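PDB 4QGR: DegT/DnrJ/EryC1/StrS aminotransferase, which binds pyridoxal 5'-phosphate and probably transfers amino groups as a transaminase. Local coordinates for residues V44-K49 against V252-L257; V60-N65 against S243-I248; T193-A198 against G207-T212. One frame throughout, in Å; residues are numbered along the deposited sequence.

Contact 1 of 3, residues V44-K49 against V252-L257; sequences VAEFEK and VLLEKL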
# COMPACT_ATOMS: atom_id res chain seq x y z
N VAL A 44 3.51 5.34 -15.61
CA VAL A 44 2.56 4.37 -15.09
C VAL A 44 1.68 3.81 -16.23
O VAL A 44 1.65 2.61 -16.47
CB VAL A 44 1.73 4.91 -13.92
CG1 VAL A 44 0.81 3.84 -13.37
CG2 VAL A 44 2.65 5.36 -12.80
N ALA A 45 1.02 4.68 -16.96
CA ALA A 45 0.19 4.23 -18.06
C ALA A 45 0.99 3.57 -19.17
O ALA A 45 0.52 2.61 -19.79
CB ALA A 45 -0.64 5.39 -18.61
N GLU A 46 2.18 4.09 -19.41
CA GLU A 46 3.06 3.51 -20.39
C GLU A 46 3.38 2.06 -20.02
O GLU A 46 3.33 1.14 -20.88
CB GLU A 46 4.31 4.40 -20.53
CG GLU A 46 5.29 3.90 -21.56
CD GLU A 46 6.59 4.72 -21.62
OE1 GLU A 46 6.73 5.76 -20.89
OE2 GLU A 46 7.47 4.24 -22.37
N PHE A 47 3.71 1.84 -18.76
CA PHE A 47 4.02 0.48 -18.32
C PHE A 47 2.76 -0.41 -18.41
O PHE A 47 2.85 -1.56 -18.84
CB PHE A 47 4.66 0.49 -16.91
CG PHE A 47 4.84 -0.86 -16.31
CD1 PHE A 47 5.75 -1.76 -16.85
CD2 PHE A 47 4.11 -1.24 -15.20
CE1 PHE A 47 5.90 -3.00 -16.32
CE2 PHE A 47 4.29 -2.47 -14.65
CZ PHE A 47 5.20 -3.36 -15.21
N GLU A 48 1.62 0.11 -18.02
CA GLU A 48 0.38 -0.70 -18.09
C GLU A 48 0.16 -1.18 -19.53
O GLU A 48 -0.19 -2.33 -19.78
CB GLU A 48 -0.84 0.11 -17.62
CG GLU A 48 -0.88 0.38 -16.11
CD GLU A 48 -2.08 1.24 -15.65
OE1 GLU A 48 -2.69 1.99 -16.46
OE2 GLU A 48 -2.42 1.18 -14.45
N LYS A 49 0.37 -0.29 -20.49
CA LYS A 49 0.17 -0.65 -21.90
C LYS A 49 1.14 -1.68 -22.42
O LYS A 49 0.74 -2.65 -23.06
CB LYS A 49 0.25 0.59 -22.78
CG LYS A 49 -1.03 1.33 -22.67
CD LYS A 49 -0.92 2.78 -23.09
CE LYS A 49 -2.12 3.53 -22.52
NZ LYS A 49 -2.09 4.96 -22.90
N VAL A 252 11.38 2.19 -13.49
CA VAL A 252 12.21 0.99 -13.31
C VAL A 252 11.66 -0.21 -14.09
O VAL A 252 12.39 -0.91 -14.85
CB VAL A 252 12.40 0.68 -11.80
CG1 VAL A 252 13.03 -0.69 -11.60
CG2 VAL A 252 13.27 1.75 -11.18
N LEU A 253 10.37 -0.46 -13.91
CA LEU A 253 9.70 -1.63 -14.51
C LEU A 253 9.71 -1.63 -16.05
O LEU A 253 9.83 -2.69 -16.69
CB LEU A 253 8.28 -1.75 -13.95
CG LEU A 253 8.25 -2.32 -12.53
CD1 LEU A 253 6.97 -2.01 -11.81
CD2 LEU A 253 8.50 -3.80 -12.49
N LEU A 254 9.64 -0.44 -16.62
CA LEU A 254 9.74 -0.32 -18.08
C LEU A 254 11.06 -0.90 -18.56
O LEU A 254 11.11 -1.62 -19.54
CB LEU A 254 9.56 1.10 -18.52
CG LEU A 254 8.10 1.60 -18.52
CD1 LEU A 254 8.05 3.12 -18.61
CD2 LEU A 254 7.32 0.97 -19.66
N GLU A 255 12.14 -0.60 -17.85
CA GLU A 255 13.44 -1.15 -18.22
C GLU A 255 13.56 -2.66 -17.90
O GLU A 255 14.10 -3.41 -18.72
CB GLU A 255 14.55 -0.38 -17.55
CG GLU A 255 14.60 1.09 -17.89
CD GLU A 255 14.81 1.41 -19.37
OE1 GLU A 255 15.33 0.57 -20.15
OE2 GLU A 255 14.42 2.51 -19.78
N LYS A 256 13.00 -3.11 -16.78
CA LYS A 256 12.97 -4.54 -16.48
C LYS A 256 12.19 -5.32 -17.56
O LYS A 256 12.61 -6.38 -18.03
CB LYS A 256 12.35 -4.81 -15.11
CG LYS A 256 12.96 -4.11 -13.92
CD LYS A 256 14.45 -4.46 -13.75
CE LYS A 256 14.89 -4.37 -12.30
NZ LYS A 256 14.34 -5.47 -11.49
N LEU A 257 11.07 -4.74 -17.98
CA LEU A 257 10.16 -5.42 -18.91
C LEU A 257 10.86 -5.62 -20.24
O LEU A 257 10.73 -6.69 -20.87
CB LEU A 257 8.82 -4.66 -19.04
CG LEU A 257 7.86 -5.26 -20.08
CD1 LEU A 257 7.43 -6.68 -19.59
CD2 LEU A 257 6.66 -4.34 -20.25

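Contact 2 of 3, residues V60-N65 against S243-I248; sequences VIACAN and SRLDTI. With PLP (pyridoxal-5'-phosphate), chain E; ACT (acetate ion), chain D.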
# COMPACT_ATOMS: atom_id res chain seq x y z
N VAL A 60 -4.50 -3.44 -17.90
CA VAL A 60 -3.53 -3.61 -16.81
C VAL A 60 -3.73 -2.46 -15.86
O VAL A 60 -3.73 -1.27 -16.28
CB VAL A 60 -2.08 -3.58 -17.29
CG1 VAL A 60 -1.11 -3.63 -16.08
CG2 VAL A 60 -1.83 -4.72 -18.29
N ILE A 61 -3.97 -2.80 -14.59
CA ILE A 61 -4.26 -1.80 -13.56
C ILE A 61 -3.12 -1.89 -12.54
O ILE A 61 -3.12 -2.74 -11.63
CB ILE A 61 -5.61 -2.06 -12.89
CG1 ILE A 61 -6.75 -2.13 -13.91
CG2 ILE A 61 -5.88 -0.96 -11.86
CD1 ILE A 61 -7.06 -3.55 -14.34
N ALA A 62 -2.16 -0.98 -12.67
CA ALA A 62 -1.01 -0.98 -11.74
C ALA A 62 -1.48 -0.58 -10.35
O ALA A 62 -2.43 0.17 -10.22
CB ALA A 62 0.10 -0.05 -12.26
N CYS A 63 -0.84 -1.11 -9.30
CA CYS A 63 -1.20 -0.76 -7.92
C CYS A 63 0.03 -0.88 -7.02
O CYS A 63 1.16 -1.04 -7.52
CB CYS A 63 -2.35 -1.65 -7.44
SG CYS A 63 -2.09 -3.44 -7.57
N ALA A 64 -0.18 -0.85 -5.71
CA ALA A 64 0.92 -0.64 -4.81
C ALA A 64 1.73 -1.87 -4.44
O ALA A 64 2.90 -1.73 -4.07
CB ALA A 64 0.45 0.02 -3.52
N ASN A 65 1.09 -3.03 -4.47
CA ASN A 65 1.74 -4.28 -4.15
C ASN A 65 0.81 -5.44 -4.49
O ASN A 65 -0.37 -5.24 -4.86
CB ASN A 65 2.19 -4.33 -2.66
CG ASN A 65 1.02 -4.33 -1.71
OD1 ASN A 65 0.21 -5.26 -1.71
ND2 ASN A 65 0.88 -3.27 -0.95
N SER A 243 -3.92 2.58 -3.42
CA SER A 243 -3.01 1.56 -3.94
C SER A 243 -2.52 1.86 -5.34
O SER A 243 -3.07 1.36 -6.32
CB SER A 243 -3.67 0.19 -3.89
OG SER A 243 -2.77 -0.82 -4.24
N ARG A 244 -1.46 2.67 -5.42
CA ARG A 244 -0.89 3.14 -6.68
C ARG A 244 0.53 2.62 -6.84
O ARG A 244 1.29 2.50 -5.86
CB ARG A 244 -0.90 4.67 -6.73
CG ARG A 244 -2.30 5.26 -6.72
CD ARG A 244 -2.31 6.79 -6.68
NE ARG A 244 -1.88 7.32 -5.40
CZ ARG A 244 -2.42 8.36 -4.77
NH1 ARG A 244 -3.46 9.01 -5.29
NH2 ARG A 244 -1.89 8.77 -3.65
N LEU A 245 0.90 2.32 -8.08
CA LEU A 245 2.31 2.12 -8.43
C LEU A 245 2.99 3.47 -8.64
O LEU A 245 2.52 4.28 -9.48
CB LEU A 245 2.42 1.32 -9.71
CG LEU A 245 3.81 0.95 -10.25
CD1 LEU A 245 4.43 -0.04 -9.33
CD2 LEU A 245 3.71 0.36 -11.66
N ASP A 246 4.07 3.71 -7.90
CA ASP A 246 4.76 5.01 -7.98
C ASP A 246 5.33 5.18 -9.41
O ASP A 246 5.81 4.22 -10.01
CB ASP A 246 5.95 5.11 -7.04
CG ASP A 246 5.61 5.08 -5.58
OD1 ASP A 246 4.44 5.39 -5.13
OD2 ASP A 246 6.59 4.74 -4.81
N THR A 247 5.32 6.40 -9.92
CA THR A 247 5.90 6.71 -11.22
C THR A 247 7.34 6.23 -11.28
O THR A 247 7.79 5.64 -12.26
CB THR A 247 5.88 8.21 -11.49
OG1 THR A 247 4.56 8.72 -11.29
CG2 THR A 247 6.31 8.50 -12.93
N ILE A 248 8.08 6.49 -10.20
CA ILE A 248 9.49 6.09 -10.17
C ILE A 248 9.64 4.58 -10.29
O ILE A 248 10.57 4.10 -10.95
CB ILE A 248 10.17 6.68 -8.91
CG1 ILE A 248 11.67 6.72 -9.08
CG2 ILE A 248 9.76 5.96 -7.63
CD1 ILE A 248 12.38 7.47 -7.99
N1 PLP E . 1.01 -13.94 -3.60
C2 PLP E . 2.10 -14.73 -3.68
C2A PLP E . 2.02 -16.14 -4.22
C3 PLP E . 3.42 -14.14 -3.32
O3 PLP E . 4.51 -14.89 -3.46
C4 PLP E . 3.45 -12.77 -2.74
C4A PLP E . 4.64 -11.97 -2.38
O4A PLP E . 5.66 -11.99 -3.03
C5 PLP E . 2.18 -12.04 -2.69
C6 PLP E . 1.02 -12.68 -3.13
C5A PLP E . 2.12 -10.63 -2.14
O4P PLP E . 2.81 -9.70 -2.98
P PLP E . 3.53 -8.41 -2.33
O1P PLP E . 3.84 -7.45 -3.49
O2P PLP E . 2.62 -7.85 -1.27
O3P PLP E . 4.81 -9.03 -1.77
C ACT D . -4.00 11.30 -2.28
O ACT D . -4.47 11.15 -3.45
OXT ACT D . -3.52 10.36 -1.64
CH3 ACT D . -4.02 12.66 -1.64
O HOH W 1 -1.26 2.87 -10.00

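Contact 3 of 3, residues T193-A198 against G207-T212; sequences TSFYPA and GGAMFT. With PLP (pyridoxal-5'-phosphate), chain E.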
# COMPACT_ATOMS: atom_id res chain seq x y z
N THR A 193 -0.52 -9.62 -9.66
CA THR A 193 0.90 -9.88 -9.44
C THR A 193 1.55 -8.85 -8.51
O THR A 193 0.96 -7.83 -8.13
CB THR A 193 1.69 -9.98 -10.76
OG1 THR A 193 2.96 -10.61 -10.56
CG2 THR A 193 1.93 -8.61 -11.34
N SER A 194 2.79 -9.20 -8.17
CA SER A 194 3.67 -8.46 -7.32
C SER A 194 4.89 -8.07 -8.11
O SER A 194 5.40 -8.90 -8.86
CB SER A 194 4.14 -9.38 -6.17
OG SER A 194 5.14 -8.68 -5.42
N PHE A 195 5.44 -6.87 -7.79
CA PHE A 195 6.70 -6.39 -8.33
C PHE A 195 7.68 -6.24 -7.19
O PHE A 195 8.64 -5.47 -7.25
CB PHE A 195 6.50 -5.09 -9.12
CG PHE A 195 5.54 -5.21 -10.28
CD1 PHE A 195 5.65 -6.24 -11.21
CD2 PHE A 195 4.52 -4.30 -10.46
CE1 PHE A 195 4.76 -6.36 -12.26
CE2 PHE A 195 3.64 -4.41 -11.53
CZ PHE A 195 3.75 -5.42 -12.42
N TYR A 196 7.49 -7.01 -6.14
CA TYR A 196 8.46 -7.11 -5.07
C TYR A 196 9.80 -7.42 -5.72
O TYR A 196 9.82 -8.09 -6.73
CB TYR A 196 8.02 -8.19 -4.08
CG TYR A 196 8.99 -8.43 -2.99
CD1 TYR A 196 8.93 -7.68 -1.84
CD2 TYR A 196 9.93 -9.43 -3.08
CE1 TYR A 196 9.82 -7.90 -0.81
CE2 TYR A 196 10.82 -9.71 -2.02
CZ TYR A 196 10.76 -8.91 -0.91
OH TYR A 196 11.61 -9.09 0.15
N PRO A 197 10.93 -6.87 -5.19
CA PRO A 197 12.16 -6.84 -6.03
C PRO A 197 12.69 -8.16 -6.51
O PRO A 197 13.29 -8.21 -7.60
CB PRO A 197 13.18 -6.10 -5.17
CG PRO A 197 12.34 -5.17 -4.33
CD PRO A 197 11.03 -5.90 -4.05
N ALA A 198 12.45 -9.23 -5.76
CA ALA A 198 12.90 -10.58 -6.09
C ALA A 198 12.04 -11.36 -7.02
O ALA A 198 12.42 -12.46 -7.45
CB ALA A 198 13.13 -11.39 -4.81
N GLY A 207 5.45 -2.86 -5.33
CA GLY A 207 4.58 -2.55 -6.47
C GLY A 207 3.77 -3.78 -6.80
O GLY A 207 4.13 -4.88 -6.40
N GLY A 208 2.76 -3.60 -7.62
CA GLY A 208 1.87 -4.69 -8.03
C GLY A 208 1.03 -4.32 -9.23
O GLY A 208 1.09 -3.19 -9.70
N ALA A 209 0.26 -5.27 -9.74
CA ALA A 209 -0.72 -4.93 -10.77
C ALA A 209 -1.82 -5.97 -10.82
O ALA A 209 -1.67 -7.12 -10.34
CB ALA A 209 -0.05 -4.85 -12.12
N MET A 210 -2.87 -5.58 -11.52
CA MET A 210 -4.03 -6.46 -11.78
C MET A 210 -4.28 -6.46 -13.27
O MET A 210 -3.97 -5.48 -13.94
CB MET A 210 -5.28 -6.00 -11.04
CG MET A 210 -5.04 -5.91 -9.53
SD MET A 210 -6.35 -5.09 -8.61
CE MET A 210 -6.09 -3.42 -9.19
N PHE A 211 -4.85 -7.56 -13.75
CA PHE A 211 -5.02 -7.83 -15.16
C PHE A 211 -6.44 -8.32 -15.44
O PHE A 211 -6.97 -9.17 -14.71
CB PHE A 211 -4.02 -8.89 -15.61
CG PHE A 211 -2.62 -8.66 -15.14
CD1 PHE A 211 -1.87 -7.60 -15.65
CD2 PHE A 211 -2.03 -9.47 -14.20
CE1 PHE A 211 -0.57 -7.37 -15.26
CE2 PHE A 211 -0.74 -9.22 -13.76
CZ PHE A 211 0.00 -8.19 -14.30
N THR A 212 -7.07 -7.82 -16.50
CA THR A 212 -8.36 -8.37 -16.88
C THR A 212 -8.72 -7.94 -18.30
O THR A 212 -8.25 -6.91 -18.79
CB THR A 212 -9.48 -7.96 -15.92
OG1 THR A 212 -10.67 -8.70 -16.22
CG2 THR A 212 -9.75 -6.46 -15.94
N1 PLP E . 1.01 -13.94 -3.60
C2 PLP E . 2.10 -14.73 -3.68
C2A PLP E . 2.02 -16.14 -4.22
C3 PLP E . 3.42 -14.14 -3.32
O3 PLP E . 4.51 -14.89 -3.46
C4 PLP E . 3.45 -12.77 -2.74
C4A PLP E . 4.64 -11.97 -2.38
O4A PLP E . 5.66 -11.99 -3.03
C5 PLP E . 2.18 -12.04 -2.69
C6 PLP E . 1.02 -12.68 -3.13
C5A PLP E . 2.12 -10.63 -2.14
O4P PLP E . 2.81 -9.70 -2.98
P PLP E . 3.53 -8.41 -2.33
O1P PLP E . 3.84 -7.45 -3.49
O2P PLP E . 2.62 -7.85 -1.27
O3P PLP E . 4.81 -9.03 -1.77

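Contact 1 of 3, residues V44-K49 against V252-L257
F47 of helix 42-55 lies against L253, L254 and L257 of helix 247-278. In this fold, that of the DegT/DnrJ/EryC1/StrS aminotransferase family, helix 42-55 packs on edge strand 59-63 of the large mixed sheet and helix 247-278 lies beside it. The short helical segments run nearly the same way, with N-to-C directions 26° apart and axes 9.6 Å from each other at closest approach. Between the backbones lie the F47 ring and branches of the three leucines.

The phenylalanine can be followed outward. Its CB meets L254, with the CD2 methyl 3.9 Å away, and the same methyl sits 3.6 Å from CA of F47, so one leucine branch fills the angle where the aromatic side chain leaves its helix. CG lies anti to the backbone N (chi1 172°), which starts the ring off toward helix 247-278. Farther out, CD1, CE1 and CZ all pass beneath CB of L253. This CB stands over one face of the ring, displaced toward the rim, and is 3.8 Å from the ring centroid and 19° off its normal, a CH-pi contact. Over the same face, CD1 of L253 lies nearest CE2. CD2 of L257 is oblique to the ring, 4.2 Å from CE1 of F47.

At the partly exposed border, E46 crosses L254 at about a right angle. Its extended chain lays the aliphatic part and the carboxylate carbon beside the leucine, while OE2 forms a salt bridge with K50 one turn on. F47 also makes an edge-to-face contact with F195, which links the helix pair to the strand end near the cofactor. In the E46-L254 crossing, the closest pair is CD of E46 and CD1 of L254, 3.7 Å apart.

Contact 2 of 3, residues V60-N65 against S243-I248
S243 and A64 meet through a single direct hydrogen bond, from the backbone N of A64 to OG of S243, 3.0 Å long with an N-H...O angle of 164°. The hydroxyl reaches the amide because OG is anti to its own backbone N (chi1 -173°), and D68 forms a second hydrogen bond with it. The backbones lie close here: CA of C63 is 3.2 Å from the carbonyl O of S243, a CA-H...O contact to a buried oxygen with no hydrogen-bonding partner in the model. One step along, a water bridges the chains, donating to O of A62 at 3.0 Å and accepting from N of L245 at 2.9 Å. CB of A62 packs on CB and CD2 of L245.

Farther out, OD1 of N65 accepts from the amides of T67 and D68, fixing the turn beside the PLP phosphate. R244 leaves the contact, and its NH1 and NH2 each bond one oxygen of an acetate, probably from the crystallisation liquor; NH2 also forms a salt bridge with D206 of the second subunit. The contact thus joins the end of edge strand 59-63 to the loop entering helix 247-278, with helix 42-55 packed on A62 and L245, and helix 68-76 on C63.

Contact 3 of 3, residues T193-A198 against G207-T212
S194 carries OG anti to its backbone N (chi1 174°), toward the PLP phosphate, whereas F195 has CG anti to its carbonyl carbon (chi1 -60°), which starts its ring toward G207 and G208. S194 ends strand 190-194, which pairs antiparallel with strand 208-212 in the large mixed sheet of the aminotransferase fold, and F195 follows it. T193 and A209 form a hydrogen-bonded pair: T193 N donates to A209 O at 2.8 Å, and A209 N returns a bond to T193 O. Beyond it, S194 and G208 are a non-hydrogen-bonded pair with CA atoms only 4.2 Å apart, and CA of G208 comes to 3.3 Å from O of T193. The pairing extends past the strand through F195 N to G207 O, 2.8 Å.

The F195 ring runs obliquely against the glycine backbone, with CE2 3.4 Å from G208 O and also near CB of A209. T193 presents CG2 to the edge of the F211 ring, 3.6 Å from CZ, while its OG1 bonds O of A171.

At the cofactor, S194 OG accepts from Y196 N at 3.0 Å, forming an ST turn that orients the hydroxyl. G66, T67, Q173, K199 and N242 of the second subunit also bind PLP. The same S194 OG donates to O1P of the phosphate at 2.6 Å.

From the N terminus, helix 42-55 supplies the first half of contact 1 and leads directly into strand 59-63, which opens contact 2. The chain then builds most of the large sheet before contact 3 closes a short loop of eight residues between two neighbouring strands. The segment 243-248 closes contact 2 around it, and helix 247-278 finally closes contact 1, so the three loops nest without crossing. A hydrogen bond from the A62 amide to the E48 carboxylate ties contacts 1 and 2, backbone bonds between strands 59-63 and 208-212 join contacts 2 and 3, and contacts 1 and 3 touch through L253 CD1 against the F195 ring, connecting the helical layer, the sheet edge and the cofactor site.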